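Vaginolysin (Gardnerella vaginalis, PDB 5IMY) probably acts as a secreted, cholesterol-binding cytolysin that perforates host cell membranes with transmembrane beta strands. Local coordinates at residues Ser119-Gly124 against Tyr218-Val223; Ala201-Glu206 against Ile370-Ser375; Phe214-Tyr219 against Tyr261-Tyr266; Val391-Ile396 against Gly420-Ala425. All blocks are in the same frame, centred on the assembly; numbering follows the deposited sequence.

How the contacts relate
Contacts 1 and 3 adjoin, their centres about 14 Å apart, and share Tyr218 and Tyr219 on strand 208-223. This strand pairs with 116-120 in contact 1 and, on the N-terminal side of the bulge, with 263-271 in contact 3, both within one antiparallel sheet. Contact 2 is centred about 31 Å from contact 3; its helix 199-203 precedes strand 208-223 and rests on the long strand 363-389, which leads on to 395-403 and contact 4 in the C-terminal beta sandwich. Along the chain, contact 1 crosses contact 2, contact 3 falls wholly between the segments of contact 2, and contact 4 follows. The centres of contacts 1 and 4, about 79 Å apart on opposite sides of the chain's centre, mark an elongated toxin.

Contact 1: residues Ser119-Gly124 against Tyr218-Val223; sequences SVDLPG and YYTVSV
Leu122 brings its CD2 methyl obliquely against the root of the Tyr219 side chain, 3.5 Å from Tyr219 CB, and Val120 CG2 meets the same ring at Tyr219 CD1, 3.9 Å away. Tyr219 CG sits between its backbone N and carbonyl carbon (chi1 53°), which carries the ring to where helix 139-158 also touches Val120, Leu122 and Val221. The backbones form the antiparallel pairing of strands 116-120 and 208-223 in the large sheet. Ser119 and Ser222 are a hydrogen-bonded pair, with Ser119 N to Ser222 O at 2.8 Å and Ser222 N to Ser119 O at 2.7 Å; Val120 and Val221 follow as a non-hydrogen-bonded pair. Past Val120 the strand ends, and the next main-chain bond, Asp121 N to Thr220 O, is weak at 3.3 Å. A side chain takes over here: Thr220 N donates to Asp121 OD1 over 2.7 Å, almost straight at 175°, although it meets the oxygen 36° out of the carboxylate plane. The other oxygen, Asp121 OD2, accepts a bond from a water that also hydrogen-bonds Thr220 OG1. Since both carboxylate oxygens receive donors, Asp121 is likely to stay ionised while continuing the pairing one residue beyond the strand.

Contact 2: residues Ala201-Glu206 against Ile370-Ser375; sequences AVHKGE and IETKVS
His203 and Thr372 form the tight part of this contact: His203 ND1 and Thr372 OG1 lie 2.7 Å apart in a hydrogen bond that either could donate. The Thr372 CG2 methyl packs at 3.5 Å from His203 O. The imidazole presents its edge to the strand, with Ile370 O in the ring plane and 3.1 Å from His203 CE1. Its far nitrogen, NE2, bonds Gln175 O, so both ring nitrogens are engaged and rotation of the ring is restrained. Gln175 also reaches the strand, through OE1 to Thr372 N. Helix 199-203 closes in a Schellman motif: Gly205, with phi 72°, bonds through N to Val202 O at 3.0 Å, and Glu206 N makes a weak bond to Ala201 O. This helix lies between core strands 166-173 and 208-223, in a region that in cholesterol-dependent cytolysins is thought to refold into a transmembrane hairpin. At the turn the contact is close and purely apolar, with buried Gly205 CA 4.2 Å from Val374 CG2. The open side begins at Lys204 and Glu206, which point away from the strand and are exposed; on the strand Lys373 turns away too, packing on Glu404 of the second subunit.

Contact 3: residues Phe214-Tyr219 against Tyr261-Tyr266; sequences FKQTYY and YGRSMY
A classic beta bulge, Tyr218 and Tyr219 both facing Tyr261, marks where strand 208-223 passes from pairing with 263-271 to pairing with 253-261. Tyr261 O takes Tyr218 N at 2.9 Å and, weakly, Tyr219 N at 3.5 Å, while Tyr261 N bonds back to Tyr219 O. Before the bulge the pairing is regular: axes of 214-217 and 263-266 approach to 4.8 Å at 174°, and Phe214 with Met265 and Gln216 with Arg263 are hydrogen-bonded pairs. Gly262 sits in the corner with phi 163°; its CA is 3.2 Å from Gln216 O, where a beta carbon would clash. The Tyr218 ring slants over this glycine, Tyr218 CD2 lying 3.5 Å from Gly262 CA. Gln216 and Arg263 run side by side, and the guanidinium edge offers NH1 to Gln216 OE1 at 2.8 Å, a weak, bent bond; the stronger partner of that NH1 is Leu332 O. The CE1 side of the Tyr219 ring meets the root of Tyr261, Tyr219 CE1 being 3.4 Å from Tyr261 CB; the rings, planes 18° apart, are slid past each other and barely overlap. Tyr219 OH is buried without a partner. A register shift beside a glycine corner fits the strongly bent core sheet of cholesterol-dependent cytolysins.

Contact 4: residues Val391-Ile396 against Gly420-Ala425; sequences VARYYI and GKYRTA
Tyr394 and Arg423 cross at about a right angle, Tyr394 CD2 lying 3.9 Å from Arg423 CG, with ring and guanidinium planes 44° apart. The arginine bends at chi2 (-66°), bringing the guanidinium back over its own segment, where Lys421 CB packs on one face and NH2 bonds Gly418 O. Val391 approaches Tyr422 obliquely, and Val391 CG1, anti to its backbone N (chi1 -176°), comes within 3.5 Å of Tyr422 CD1. Between these pairs a single antiparallel bridge joins the chains: Ala392 N to Arg423 O at 2.9 Å and Arg423 N to Ala392 O at 2.6 Å. The site belongs to the C-terminal beta sandwich, where Trp455 of the tryptophan-rich undecapeptide touches Tyr422 and makes a cation-pi contact with Arg393. The Arg393 chain runs alongside the opposing backbone, with Arg393 CG 3.3 Å from Lys421 O and Arg393 CD 3.5 Å from Gly420 O. Tyr395 OH stands over the centre of the Arg393 guanidinium, 3.0 Å above its plane, and the Tyr395 side chain also packs on an acidic residue of another protein's chain.

Contact 1: residues Ser119-Gly124 against Tyr218-Val223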
loop_
_atom_site.group_PDB
_atom_site.type_symbol
_atom_site.label_atom_id
_atom_site.label_comp_id
_atom_site.label_asym_id
_atom_site.label_seq_id
_atom_site.Cartn_x
_atom_site.Cartn_y
_atom_site.Cartn_z
ATOM N N SER A 119 -13.286 29.040 -44.145
ATOM C CA SER A 119 -14.277 28.020 -44.439
ATOM C C SER A 119 -14.931 27.557 -43.148
ATOM O O SER A 119 -14.305 27.538 -42.086
ATOM C CB SER A 119 -13.666 26.815 -45.153
ATOM O OG SER A 119 -14.602 25.761 -45.173
ATOM N N VAL A 120 -16.199 27.172 -43.261
ATOM C CA VAL A 120 -16.982 26.674 -42.139
ATOM C C VAL A 120 -17.478 25.281 -42.492
ATOM O O VAL A 120 -17.901 25.029 -43.626
ATOM C CB VAL A 120 -18.157 27.618 -41.805
ATOM C CG1 VAL A 120 -19.164 27.666 -42.949
ATOM C CG2 VAL A 120 -18.823 27.203 -40.505
ATOM N N ASP A 121 -17.421 24.375 -41.518
ATOM C CA ASP A 121 -17.705 22.959 -41.744
ATOM C C ASP A 121 -19.153 22.596 -41.445
ATOM O O ASP A 121 -19.425 21.543 -40.862
ATOM C CB ASP A 121 -16.753 22.117 -40.901
ATOM C CG ASP A 121 -16.959 22.315 -39.413
ATOM O OD1 ASP A 121 -17.643 23.284 -39.024
ATOM O OD2 ASP A 121 -16.430 21.498 -38.627
ATOM N N LEU A 122 -20.106 23.438 -41.848
ATOM C CA LEU A 122 -21.509 23.176 -41.549
ATOM C C LEU A 122 -22.122 22.256 -42.604
ATOM O O LEU A 122 -21.791 22.363 -43.788
ATOM C CB LEU A 122 -22.295 24.482 -41.489
ATOM C CG LEU A 122 -22.057 25.320 -40.233
ATOM C CD1 LEU A 122 -22.604 26.728 -40.402
ATOM C CD2 LEU A 122 -22.686 24.650 -39.023
ATOM N N PRO A 123 -23.021 21.353 -42.212
ATOM C CA PRO A 123 -23.607 20.436 -43.192
ATOM C C PRO A 123 -24.545 21.163 -44.140
ATOM O O PRO A 123 -25.134 22.193 -43.806
ATOM C CB PRO A 123 -24.362 19.424 -42.325
ATOM C CG PRO A 123 -24.742 20.195 -41.126
ATOM C CD PRO A 123 -23.622 21.178 -40.878
ATOM N N GLY A 124 -24.693 20.595 -45.331
ATOM C CA GLY A 124 -25.348 21.280 -46.424
ATOM C C GLY A 124 -24.308 21.864 -47.353
ATOM O O GLY A 124 -23.255 21.257 -47.568
ATOM N N TYR A 218 -20.306 23.309 -32.116
ATOM C CA TYR A 218 -21.288 23.190 -33.187
ATOM C C TYR A 218 -20.619 23.171 -34.553
ATOM O O TYR A 218 -20.979 22.362 -35.415
ATOM C CB TYR A 218 -22.284 24.346 -33.116
ATOM C CG TYR A 218 -23.044 24.425 -31.814
ATOM C CD1 TYR A 218 -23.650 23.303 -31.265
ATOM C CD2 TYR A 218 -23.149 25.623 -31.130
ATOM C CE1 TYR A 218 -24.342 23.378 -30.070
ATOM C CE2 TYR A 218 -23.832 25.711 -29.935
ATOM C CZ TYR A 218 -24.429 24.586 -29.409
ATOM O OH TYR A 218 -25.112 24.678 -28.220
ATOM N N TYR A 219 -19.648 24.054 -34.767
ATOM C CA TYR A 219 -18.967 24.143 -36.048
ATOM C C TYR A 219 -17.617 24.809 -35.843
ATOM O O TYR A 219 -17.355 25.423 -34.805
ATOM C CB TYR A 219 -19.802 24.921 -37.075
ATOM C CG TYR A 219 -20.252 26.283 -36.597
ATOM C CD1 TYR A 219 -19.419 27.390 -36.705
ATOM C CD2 TYR A 219 -21.511 26.463 -36.041
ATOM C CE1 TYR A 219 -19.829 28.637 -36.269
ATOM C CE2 TYR A 219 -21.930 27.706 -35.606
ATOM C CZ TYR A 219 -21.085 28.789 -35.722
ATOM O OH TYR A 219 -21.497 30.029 -35.287
ATOM N N THR A 220 -16.765 24.680 -36.855
ATOM C CA THR A 220 -15.406 25.196 -36.812
ATOM C C THR A 220 -15.164 26.058 -38.041
ATOM O O THR A 220 -15.483 25.651 -39.162
ATOM C CB THR A 220 -14.387 24.048 -36.754
ATOM O OG1 THR A 220 -14.534 23.341 -35.517
ATOM C CG2 THR A 220 -12.959 24.572 -36.873
ATOM N N VAL A 221 -14.612 27.247 -37.826
ATOM C CA VAL A 221 -14.190 28.128 -38.908
ATOM C C VAL A 221 -12.695 27.933 -39.098
ATOM O O VAL A 221 -11.910 28.140 -38.166
ATOM C CB VAL A 221 -14.524 29.598 -38.606
ATOM C CG1 VAL A 221 -14.042 30.497 -39.742
ATOM C CG2 VAL A 221 -16.022 29.766 -38.383
ATOM N N SER A 222 -12.300 27.537 -40.304
ATOM C CA SER A 222 -10.929 27.152 -40.590
ATOM C C SER A 222 -10.340 28.037 -41.680
ATOM O O SER A 222 -11.058 28.661 -42.467
ATOM C CB SER A 222 -10.852 25.680 -41.016
ATOM O OG SER A 222 -9.578 25.373 -41.555
ATOM N N VAL A 223 -9.013 28.076 -41.711
ATOM C CA VAL A 223 -8.256 28.844 -42.692
ATOM C C VAL A 223 -7.748 27.898 -43.769
ATOM O O VAL A 223 -7.363 26.757 -43.481
ATOM C CB VAL A 223 -7.092 29.597 -42.016
ATOM C CG1 VAL A 223 -6.086 30.088 -43.049
ATOM C CG2 VAL A 223 -7.629 30.762 -41.196
HETATM O O HOH W 1 -16.137 21.251 -36.089
HETATM O O HOH W 2 -20.315 21.340 -38.386
#

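Contact 2: residues Ala201-Glu206 against Ile370-Ser375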
loop_
_atom_site.group_PDB
_atom_site.type_symbol
_atom_site.label_atom_id
_atom_site.label_comp_id
_atom_site.label_asym_id
_atom_site.label_seq_id
_atom_site.Cartn_x
_atom_site.Cartn_y
_atom_site.Cartn_z
ATOM N N ALA A 201 -9.578 22.113 2.116
ATOM C CA ALA A 201 -10.540 21.071 2.450
ATOM C C ALA A 201 -10.196 19.749 1.778
ATOM O O ALA A 201 -10.429 18.682 2.358
ATOM C CB ALA A 201 -11.947 21.515 2.052
ATOM N N VAL A 202 -9.643 19.793 0.565
ATOM C CA VAL A 202 -9.291 18.563 -0.137
ATOM C C VAL A 202 -8.131 17.867 0.561
ATOM O O VAL A 202 -8.164 16.654 0.804
ATOM C CB VAL A 202 -8.956 18.861 -1.610
ATOM C CG1 VAL A 202 -8.591 17.577 -2.347
ATOM C CG2 VAL A 202 -10.122 19.553 -2.293
ATOM N N HIS A 203 -7.088 18.624 0.893
ATOM C CA HIS A 203 -5.887 18.036 1.468
ATOM C C HIS A 203 -6.088 17.607 2.917
ATOM O O HIS A 203 -5.313 16.786 3.419
ATOM C CB HIS A 203 -4.734 19.029 1.359
ATOM C CG HIS A 203 -4.349 19.357 -0.052
ATOM N ND1 HIS A 203 -3.548 18.531 -0.814
ATOM C CD2 HIS A 203 -4.654 20.420 -0.841
ATOM C CE1 HIS A 203 -3.375 19.071 -2.007
ATOM N NE2 HIS A 203 -4.036 20.215 -2.052
ATOM N N LYS A 204 -7.105 18.135 3.597
ATOM C CA LYS A 204 -7.480 17.647 4.920
ATOM C C LYS A 204 -8.391 16.432 4.860
ATOM O O LYS A 204 -8.791 15.926 5.914
ATOM C CB LYS A 204 -8.177 18.755 5.716
ATOM C CG LYS A 204 -7.240 19.806 6.273
ATOM C CD LYS A 204 -8.005 21.044 6.709
ATOM C CE LYS A 204 -7.074 22.096 7.285
ATOM N NZ LYS A 204 -6.313 21.583 8.458
ATOM N N GLY A 205 -8.724 15.951 3.665
ATOM C CA GLY A 205 -9.675 14.868 3.538
ATOM C C GLY A 205 -11.104 15.251 3.836
ATOM O O GLY A 205 -11.960 14.368 3.924
ATOM N N GLU A 206 -11.391 16.545 4.002
ATOM C CA GLU A 206 -12.768 16.972 4.222
ATOM C C GLU A 206 -13.603 16.805 2.959
ATOM O O GLU A 206 -14.792 16.475 3.034
ATOM C CB GLU A 206 -12.802 18.426 4.693
ATOM C CG GLU A 206 -12.216 18.653 6.077
ATOM C CD GLU A 206 -12.417 20.074 6.567
ATOM O OE1 GLU A 206 -13.005 20.885 5.820
ATOM O OE2 GLU A 206 -11.990 20.381 7.701
ATOM N N ILE A 370 1.501 18.452 -4.774
ATOM C CA ILE A 370 1.250 17.405 -3.795
ATOM C C ILE A 370 -0.213 17.007 -3.912
ATOM O O ILE A 370 -1.105 17.838 -3.712
ATOM C CB ILE A 370 1.592 17.883 -2.374
ATOM C CG1 ILE A 370 3.107 17.839 -2.155
ATOM C CG2 ILE A 370 0.878 17.046 -1.308
ATOM C CD1 ILE A 370 3.725 19.189 -1.901
ATOM N N GLU A 371 -0.466 15.744 -4.242
ATOM C CA GLU A 371 -1.827 15.232 -4.281
ATOM C C GLU A 371 -2.168 14.551 -2.963
ATOM O O GLU A 371 -1.347 13.831 -2.389
ATOM C CB GLU A 371 -2.024 14.240 -5.429
ATOM C CG GLU A 371 -3.483 13.814 -5.582
ATOM C CD GLU A 371 -3.708 12.797 -6.676
ATOM O OE1 GLU A 371 -3.947 13.204 -7.833
ATOM O OE2 GLU A 371 -3.633 11.584 -6.382
ATOM N N THR A 372 -3.388 14.790 -2.489
ATOM C CA THR A 372 -3.935 14.109 -1.324
ATOM C C THR A 372 -5.007 13.133 -1.774
ATOM O O THR A 372 -5.893 13.492 -2.558
ATOM C CB THR A 372 -4.531 15.098 -0.326
ATOM O OG1 THR A 372 -3.499 15.975 0.118
ATOM C CG2 THR A 372 -5.122 14.369 0.875
ATOM N N LYS A 373 -4.917 11.907 -1.281
ATOM C CA LYS A 373 -5.965 10.916 -1.443
ATOM C C LYS A 373 -6.561 10.596 -0.082
ATOM O O LYS A 373 -5.972 10.888 0.963
ATOM C CB LYS A 373 -5.427 9.644 -2.100
ATOM C CG LYS A 373 -5.337 9.717 -3.612
ATOM C CD LYS A 373 -4.825 8.404 -4.178
ATOM C CE LYS A 373 -4.402 8.544 -5.625
ATOM N NZ LYS A 373 -2.923 8.511 -5.747
ATOM N N VAL A 374 -7.743 9.990 -0.101
ATOM C CA VAL A 374 -8.491 9.723 1.120
ATOM C C VAL A 374 -9.165 8.364 1.004
ATOM O O VAL A 374 -9.628 7.977 -0.073
ATOM C CB VAL A 374 -9.527 10.835 1.396
ATOM C CG1 VAL A 374 -10.675 10.776 0.389
ATOM C CG2 VAL A 374 -10.037 10.747 2.827
ATOM N N SER A 375 -9.213 7.643 2.120
ATOM C CA SER A 375 -9.912 6.369 2.196
ATOM C C SER A 375 -10.432 6.200 3.615
ATOM O O SER A 375 -9.900 6.783 4.562
ATOM C CB SER A 375 -9.000 5.197 1.813
ATOM O OG SER A 375 -9.746 4.008 1.625
#

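Contact 3: residues Phe214-Tyr219 against Tyr261-Tyr266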
loop_
_atom_site.group_PDB
_atom_site.type_symbol
_atom_site.label_atom_id
_atom_site.label_comp_id
_atom_site.label_asym_id
_atom_site.label_seq_id
_atom_site.Cartn_x
_atom_site.Cartn_y
_atom_site.Cartn_z
ATOM N N PHE A 214 -16.062 21.395 -20.068
ATOM C CA PHE A 214 -16.909 20.855 -21.125
ATOM C C PHE A 214 -16.909 21.808 -22.310
ATOM O O PHE A 214 -17.167 23.007 -22.148
ATOM C CB PHE A 214 -18.342 20.639 -20.636
ATOM C CG PHE A 214 -18.501 19.465 -19.723
ATOM C CD1 PHE A 214 -18.611 18.182 -20.235
ATOM C CD2 PHE A 214 -18.549 19.638 -18.352
ATOM C CE1 PHE A 214 -18.759 17.097 -19.397
ATOM C CE2 PHE A 214 -18.699 18.558 -17.509
ATOM C CZ PHE A 214 -18.804 17.285 -18.030
ATOM N N LYS A 215 -16.619 21.275 -23.494
ATOM C CA LYS A 215 -16.640 22.040 -24.734
ATOM C C LYS A 215 -17.598 21.369 -25.705
ATOM O O LYS A 215 -17.388 20.216 -26.095
ATOM C CB LYS A 215 -15.242 22.143 -25.345
ATOM C CG LYS A 215 -14.435 23.315 -24.820
ATOM C CD LYS A 215 -12.990 23.252 -25.274
ATOM C CE LYS A 215 -12.219 24.465 -24.789
ATOM N NZ LYS A 215 -10.748 24.295 -24.932
ATOM N N GLN A 216 -18.646 22.093 -26.091
ATOM C CA GLN A 216 -19.609 21.635 -27.086
ATOM C C GLN A 216 -19.396 22.464 -28.347
ATOM O O GLN A 216 -19.691 23.664 -28.367
ATOM C CB GLN A 216 -21.036 21.769 -26.564
ATOM C CG GLN A 216 -21.226 21.207 -25.163
ATOM C CD GLN A 216 -22.683 21.078 -24.774
ATOM O OE1 GLN A 216 -23.256 21.977 -24.156
ATOM N NE2 GLN A 216 -23.292 19.953 -25.132
ATOM N N THR A 217 -18.873 21.828 -29.392
ATOM C CA THR A 217 -18.552 22.504 -30.641
ATOM C C THR A 217 -19.660 22.240 -31.653
ATOM O O THR A 217 -19.916 21.085 -32.010
ATOM C CB THR A 217 -17.205 22.029 -31.189
ATOM O OG1 THR A 217 -16.174 22.304 -30.234
ATOM C CG2 THR A 217 -16.873 22.736 -32.501
ATOM N N TYR A 218 -20.306 23.309 -32.116
ATOM C CA TYR A 218 -21.288 23.190 -33.187
ATOM C C TYR A 218 -20.619 23.171 -34.553
ATOM O O TYR A 218 -20.979 22.362 -35.415
ATOM C CB TYR A 218 -22.284 24.346 -33.116
ATOM C CG TYR A 218 -23.044 24.425 -31.814
ATOM C CD1 TYR A 218 -23.650 23.303 -31.265
ATOM C CD2 TYR A 218 -23.149 25.623 -31.130
ATOM C CE1 TYR A 218 -24.342 23.378 -30.070
ATOM C CE2 TYR A 218 -23.832 25.711 -29.935
ATOM C CZ TYR A 218 -24.429 24.586 -29.409
ATOM O OH TYR A 218 -25.112 24.678 -28.220
ATOM N N TYR A 219 -19.648 24.054 -34.767
ATOM C CA TYR A 219 -18.967 24.143 -36.048
ATOM C C TYR A 219 -17.617 24.809 -35.843
ATOM O O TYR A 219 -17.355 25.423 -34.805
ATOM C CB TYR A 219 -19.802 24.921 -37.075
ATOM C CG TYR A 219 -20.252 26.283 -36.597
ATOM C CD1 TYR A 219 -19.419 27.390 -36.705
ATOM C CD2 TYR A 219 -21.511 26.463 -36.041
ATOM C CE1 TYR A 219 -19.829 28.637 -36.269
ATOM C CE2 TYR A 219 -21.930 27.706 -35.606
ATOM C CZ TYR A 219 -21.085 28.789 -35.722
ATOM O OH TYR A 219 -21.497 30.029 -35.287
ATOM N N TYR A 261 -16.526 27.047 -32.545
ATOM C CA TYR A 261 -17.644 27.831 -32.043
ATOM C C TYR A 261 -18.647 26.911 -31.367
ATOM O O TYR A 261 -18.913 25.803 -31.846
ATOM C CB TYR A 261 -18.326 28.609 -33.173
ATOM C CG TYR A 261 -17.490 29.741 -33.721
ATOM C CD1 TYR A 261 -17.730 31.054 -33.340
ATOM C CD2 TYR A 261 -16.454 29.497 -34.612
ATOM C CE1 TYR A 261 -16.968 32.093 -33.836
ATOM C CE2 TYR A 261 -15.682 30.530 -35.113
ATOM C CZ TYR A 261 -15.944 31.827 -34.722
ATOM O OH TYR A 261 -15.181 32.860 -35.216
ATOM N N GLY A 262 -19.200 27.373 -30.251
ATOM C CA GLY A 262 -20.210 26.605 -29.557
ATOM C C GLY A 262 -20.446 27.039 -28.129
ATOM O O GLY A 262 -20.700 28.219 -27.862
ATOM N N ARG A 263 -20.367 26.088 -27.201
ATOM C CA ARG A 263 -20.737 26.316 -25.812
ATOM C C ARG A 263 -19.675 25.707 -24.912
ATOM O O ARG A 263 -19.281 24.554 -25.108
ATOM C CB ARG A 263 -22.112 25.704 -25.524
ATOM C CG ARG A 263 -22.846 26.291 -24.336
ATOM C CD ARG A 263 -24.337 26.029 -24.465
ATOM N NE ARG A 263 -25.033 26.109 -23.185
ATOM C CZ ARG A 263 -25.166 25.094 -22.335
ATOM N NH1 ARG A 263 -24.644 23.906 -22.618
ATOM N NH2 ARG A 263 -25.822 25.267 -21.196
ATOM N N SER A 264 -19.211 26.482 -23.935
ATOM C CA SER A 264 -18.139 26.066 -23.042
ATOM C C SER A 264 -18.525 26.370 -21.603
ATOM O O SER A 264 -19.123 27.412 -21.321
ATOM C CB SER A 264 -16.826 26.779 -23.392
ATOM O OG SER A 264 -15.855 26.599 -22.377
ATOM N N MET A 265 -18.181 25.459 -20.694
ATOM C CA MET A 265 -18.462 25.670 -19.282
ATOM C C MET A 265 -17.487 24.867 -18.433
ATOM O O MET A 265 -16.947 23.847 -18.870
ATOM C CB MET A 265 -19.902 25.279 -18.929
ATOM C CG MET A 265 -20.242 23.821 -19.184
ATOM S SD MET A 265 -21.858 23.382 -18.521
ATOM C CE MET A 265 -21.835 21.615 -18.774
ATOM N N TYR A 266 -17.279 25.343 -17.209
ATOM C CA TYR A 266 -16.482 24.657 -16.203
ATOM C C TYR A 266 -17.399 24.133 -15.106
ATOM O O TYR A 266 -18.306 24.839 -14.657
ATOM C CB TYR A 266 -15.433 25.595 -15.602
ATOM C CG TYR A 266 -14.177 25.720 -16.431
ATOM C CD1 TYR A 266 -13.094 24.884 -16.208
ATOM C CD2 TYR A 266 -14.072 26.673 -17.434
ATOM C CE1 TYR A 266 -11.941 24.990 -16.960
ATOM C CE2 TYR A 266 -12.921 26.788 -18.192
ATOM C CZ TYR A 266 -11.859 25.943 -17.950
ATOM O OH TYR A 266 -10.707 26.047 -18.699
#

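Contact 4: residues Val391-Ile396 against Gly420-Ala425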
loop_
_atom_site.group_PDB
_atom_site.type_symbol
_atom_site.label_atom_id
_atom_site.label_comp_id
_atom_site.label_asym_id
_atom_site.label_seq_id
_atom_site.Cartn_x
_atom_site.Cartn_y
_atom_site.Cartn_z
ATOM N N VAL A 391 -25.475 -27.163 24.676
ATOM C CA VAL A 391 -24.196 -26.464 24.675
ATOM C C VAL A 391 -23.836 -26.095 23.244
ATOM O O VAL A 391 -24.099 -26.852 22.302
ATOM C CB VAL A 391 -23.102 -27.333 25.319
ATOM C CG1 VAL A 391 -21.793 -26.560 25.409
ATOM C CG2 VAL A 391 -23.540 -27.806 26.695
ATOM N N ALA A 392 -23.238 -24.919 23.077
ATOM C CA ALA A 392 -22.824 -24.437 21.770
ATOM C C ALA A 392 -21.405 -23.894 21.850
ATOM O O ALA A 392 -20.917 -23.518 22.918
ATOM C CB ALA A 392 -23.768 -23.350 21.245
ATOM N N ARG A 393 -20.750 -23.867 20.693
ATOM C CA ARG A 393 -19.442 -23.251 20.533
ATOM C C ARG A 393 -19.497 -22.322 19.329
ATOM O O ARG A 393 -20.475 -22.300 18.584
ATOM C CB ARG A 393 -18.341 -24.306 20.360
ATOM C CG ARG A 393 -18.083 -25.123 21.613
ATOM C CD ARG A 393 -16.830 -25.970 21.483
ATOM N NE ARG A 393 -17.044 -27.155 20.659
ATOM C CZ ARG A 393 -16.112 -28.071 20.414
ATOM N NH1 ARG A 393 -14.895 -27.939 20.929
ATOM N NH2 ARG A 393 -16.396 -29.120 19.654
ATOM N N TYR A 394 -18.451 -21.529 19.148
ATOM C CA TYR A 394 -18.357 -20.654 17.992
ATOM C C TYR A 394 -16.993 -20.816 17.341
ATOM O O TYR A 394 -15.987 -21.049 18.014
ATOM C CB TYR A 394 -18.593 -19.179 18.370
ATOM C CG TYR A 394 -20.036 -18.845 18.697
ATOM C CD1 TYR A 394 -20.971 -18.651 17.686
ATOM C CD2 TYR A 394 -20.461 -18.714 20.012
ATOM C CE1 TYR A 394 -22.287 -18.338 17.979
ATOM C CE2 TYR A 394 -21.775 -18.406 20.314
ATOM C CZ TYR A 394 -22.684 -18.221 19.294
ATOM O OH TYR A 394 -23.993 -17.913 19.590
ATOM N N TYR A 395 -16.974 -20.713 16.016
ATOM C CA TYR A 395 -15.736 -20.733 15.237
ATOM C C TYR A 395 -15.824 -19.602 14.218
ATOM O O TYR A 395 -16.522 -19.720 13.206
ATOM C CB TYR A 395 -15.519 -22.084 14.567
ATOM C CG TYR A 395 -15.313 -23.213 15.551
ATOM C CD1 TYR A 395 -14.060 -23.466 16.090
ATOM C CD2 TYR A 395 -16.372 -24.017 15.945
ATOM C CE1 TYR A 395 -13.865 -24.495 16.992
ATOM C CE2 TYR A 395 -16.188 -25.048 16.845
ATOM C CZ TYR A 395 -14.933 -25.282 17.366
ATOM O OH TYR A 395 -14.745 -26.307 18.263
ATOM N N ILE A 396 -15.122 -18.507 14.494
ATOM C CA ILE A 396 -15.203 -17.292 13.694
ATOM C C ILE A 396 -13.791 -16.910 13.268
ATOM O O ILE A 396 -12.903 -16.758 14.116
ATOM C CB ILE A 396 -15.873 -16.145 14.469
ATOM C CG1 ILE A 396 -17.333 -16.507 14.767
ATOM C CG2 ILE A 396 -15.792 -14.829 13.691
ATOM C CD1 ILE A 396 -18.042 -15.544 15.696
ATOM N N GLY A 420 -13.563 -21.782 20.356
ATOM C CA GLY A 420 -14.047 -23.093 20.733
ATOM C C GLY A 420 -14.408 -23.239 22.198
ATOM O O GLY A 420 -14.116 -24.271 22.811
ATOM N N LYS A 421 -15.052 -22.227 22.770
ATOM C CA LYS A 421 -15.446 -22.240 24.171
ATOM C C LYS A 421 -16.896 -22.683 24.314
ATOM O O LYS A 421 -17.743 -22.386 23.468
ATOM C CB LYS A 421 -15.271 -20.856 24.796
ATOM C CG LYS A 421 -13.835 -20.500 25.130
ATOM C CD LYS A 421 -13.706 -19.021 25.445
ATOM C CE LYS A 421 -12.288 -18.651 25.845
ATOM N NZ LYS A 421 -12.171 -17.202 26.171
ATOM N N TYR A 422 -17.173 -23.396 25.401
ATOM C CA TYR A 422 -18.525 -23.866 25.665
ATOM C C TYR A 422 -19.429 -22.699 26.040
ATOM O O TYR A 422 -19.117 -21.924 26.949
ATOM C CB TYR A 422 -18.518 -24.908 26.784
ATOM C CG TYR A 422 -17.836 -26.204 26.405
ATOM C CD1 TYR A 422 -18.335 -26.997 25.382
ATOM C CD2 TYR A 422 -16.702 -26.639 27.077
ATOM C CE1 TYR A 422 -17.719 -28.182 25.032
ATOM C CE2 TYR A 422 -16.079 -27.825 26.734
ATOM C CZ TYR A 422 -16.593 -28.592 25.710
ATOM O OH TYR A 422 -15.980 -29.775 25.361
ATOM N N ARG A 423 -20.548 -22.575 25.331
ATOM C CA ARG A 423 -21.549 -21.546 25.585
ATOM C C ARG A 423 -22.819 -22.230 26.073
ATOM O O ARG A 423 -23.350 -23.115 25.393
ATOM C CB ARG A 423 -21.824 -20.731 24.321
ATOM C CG ARG A 423 -20.570 -20.246 23.608
ATOM C CD ARG A 423 -19.794 -19.246 24.447
ATOM N NE ARG A 423 -18.534 -18.868 23.814
ATOM C CZ ARG A 423 -17.599 -18.121 24.391
ATOM N NH1 ARG A 423 -17.771 -17.667 25.627
ATOM N NH2 ARG A 423 -16.486 -17.828 23.733
ATOM N N THR A 424 -23.305 -21.821 27.243
ATOM C CA THR A 424 -24.405 -22.504 27.910
ATOM C C THR A 424 -25.565 -21.549 28.165
ATOM O O THR A 424 -25.432 -20.326 28.077
ATOM C CB THR A 424 -23.942 -23.119 29.237
ATOM O OG1 THR A 424 -25.060 -23.726 29.899
ATOM C CG2 THR A 424 -23.332 -22.054 30.142
ATOM N N ALA A 425 -26.713 -22.144 28.496
ATOM C CA ALA A 425 -27.921 -21.411 28.860
ATOM C C ALA A 425 -28.156 -20.240 27.914
ATOM O O ALA A 425 -28.371 -20.446 26.716
ATOM C CB ALA A 425 -27.834 -20.935 30.312
#